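Local coordinates for protein putative isomerase YbhH (Escherichia coli, PDB 6OTV) that probably acts as an isomerase of the PrpF family, although its substrate and the reaction it carries out are not established, at residues D68-V73 / G127-A132. Numbering follows the deposited sequence.
Sequences DPRADV and GTFIEA
Phe129 lays the far rim of its ring against a small polar knot made by Asp68 and Arg70, a worked example of how an aromatic side chain can pack on a salt bridge made within its own turn. Its CB leaves the strand toward residues 68-73, and with CG anti to the carbonyl carbon (chi1 -71°) the ring reaches across to the turn. CD2 comes first to Ala71, whose methyl lies at the ring edge; the next atom, Phe129 CE2, is 3.8 Å from Ala71 CB and also touches Asp68 CG and Arg70 CB. Phe129 CZ, the foremost atom, approaches Asp68 OD2 to 3.5 Å and Arg70 NH2 to 3.7 Å, while Phe129 CE1 grazes the same NH2. OD2 lies at the ring edge, near its plane, with the carboxylate turned 80° from the ring, an approach consistent with a weak attraction between the oxygen and the C-H rim. The guanidinium, tilted 65° from the ring, has Phe129 CE1 and CZ over one face, an oblique approach rather than a stack.

The two polar partners are tied to each other. Arg70 meets the carboxylate of Asp68 through two nitrogens, NE to OD1 at 2.9 Å and NH2 to OD2 at 2.6 Å, both nearly straight; a bend at chi3 folds the arginine chain back for this. Asp68 OD1 also accepts Arg70 N at 2.7 Å through its anti lone pair. Arg122, on strand 116-123, which pairs with both 73-80 and 129-135, touches Asp68, Ala71 and Phe129. The type I beta turn 68-71, overlaid by an Asx turn, lies in the connection between antiparallel strands 59-65 and 73-80, set beside Phe129 of strand 129-135 in what is probably a diaminopimelate epimerase-like fold.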
# COMPACT_ATOMS: atom_id res chain seq x y z
N ASP A 68 6.56 -8.14 2.40
CA ASP A 68 6.32 -6.70 2.48
C ASP A 68 5.15 -6.44 3.41
O ASP A 68 4.09 -7.07 3.26
CB ASP A 68 6.03 -6.13 1.10
CG ASP A 68 6.06 -4.61 1.07
OD1 ASP A 68 5.31 -3.98 1.83
OD2 ASP A 68 6.85 -4.05 0.28
N PRO A 69 5.29 -5.54 4.39
CA PRO A 69 4.17 -5.27 5.31
C PRO A 69 2.96 -4.64 4.65
O PRO A 69 1.88 -4.63 5.26
CB PRO A 69 4.80 -4.32 6.35
CG PRO A 69 5.96 -3.70 5.64
CD PRO A 69 6.49 -4.75 4.72
N ARG A 70 3.09 -4.13 3.43
CA ARG A 70 1.98 -3.50 2.73
C ARG A 70 1.10 -4.48 1.98
O ARG A 70 0.01 -4.10 1.54
CB ARG A 70 2.51 -2.43 1.77
CG ARG A 70 3.22 -1.28 2.47
CD ARG A 70 4.05 -0.45 1.51
NE ARG A 70 5.13 -1.23 0.93
CZ ARG A 70 6.06 -0.73 0.12
NH1 ARG A 70 6.04 0.56 -0.21
NH2 ARG A 70 7.01 -1.51 -0.37
N ALA A 71 1.53 -5.73 1.82
CA ALA A 71 0.78 -6.72 1.06
C ALA A 71 0.43 -7.92 1.93
O ALA A 71 1.02 -8.14 2.99
CB ALA A 71 1.58 -7.19 -0.17
N ASP A 72 -0.56 -8.68 1.48
CA ASP A 72 -0.94 -9.92 2.15
C ASP A 72 -0.13 -11.10 1.63
O ASP A 72 0.46 -11.85 2.41
CB ASP A 72 -2.44 -10.19 1.99
CG ASP A 72 -3.30 -9.04 2.46
OD1 ASP A 72 -2.93 -8.37 3.45
OD2 ASP A 72 -4.36 -8.79 1.84
N VAL A 73 -0.09 -11.28 0.31
CA VAL A 73 0.62 -12.40 -0.29
C VAL A 73 1.60 -11.88 -1.33
O VAL A 73 1.41 -10.81 -1.92
CB VAL A 73 -0.34 -13.43 -0.92
CG1 VAL A 73 -1.32 -13.95 0.11
CG2 VAL A 73 -1.06 -12.83 -2.11
N GLY A 127 7.53 -5.64 -8.55
CA GLY A 127 7.27 -4.76 -7.43
C GLY A 127 5.93 -4.06 -7.47
O GLY A 127 5.68 -3.18 -6.64
N THR A 128 5.05 -4.43 -8.40
CA THR A 128 3.74 -3.82 -8.50
C THR A 128 2.79 -4.43 -7.48
O THR A 128 2.79 -5.64 -7.25
CB THR A 128 3.18 -4.01 -9.92
OG1 THR A 128 4.09 -3.46 -10.87
CG2 THR A 128 1.83 -3.32 -10.07
N PHE A 129 1.97 -3.57 -6.86
CA PHE A 129 0.98 -4.00 -5.88
C PHE A 129 -0.40 -3.99 -6.53
O PHE A 129 -0.80 -3.00 -7.15
CB PHE A 129 1.00 -3.09 -4.65
CG PHE A 129 2.22 -3.26 -3.79
CD1 PHE A 129 3.43 -2.70 -4.16
CD2 PHE A 129 2.15 -3.99 -2.61
CE1 PHE A 129 4.55 -2.85 -3.36
CE2 PHE A 129 3.27 -4.15 -1.81
CZ PHE A 129 4.47 -3.58 -2.18
N ILE A 130 -1.13 -5.09 -6.38
CA ILE A 130 -2.46 -5.25 -6.96
C ILE A 130 -3.40 -5.75 -5.88
O ILE A 130 -3.05 -6.63 -5.09
CB ILE A 130 -2.45 -6.23 -8.16
CG1 ILE A 130 -1.40 -5.84 -9.19
CG2 ILE A 130 -3.83 -6.29 -8.81
CD1 ILE A 130 -0.10 -6.61 -9.06
N GLU A 131 -4.61 -5.18 -5.84
CA GLU A 131 -5.66 -5.69 -4.98
C GLU A 131 -6.60 -6.57 -5.79
O GLU A 131 -7.04 -6.18 -6.87
CB GLU A 131 -6.45 -4.55 -4.32
CG GLU A 131 -7.67 -5.06 -3.56
CD GLU A 131 -8.33 -4.01 -2.68
OE1 GLU A 131 -7.66 -3.03 -2.31
OE2 GLU A 131 -9.53 -4.18 -2.37
N ALA A 132 -6.88 -7.76 -5.27
CA ALA A 132 -7.85 -8.67 -5.86
C ALA A 132 -9.05 -8.77 -4.94
O ALA A 132 -8.91 -8.97 -3.73
CB ALA A 132 -7.24 -10.06 -6.08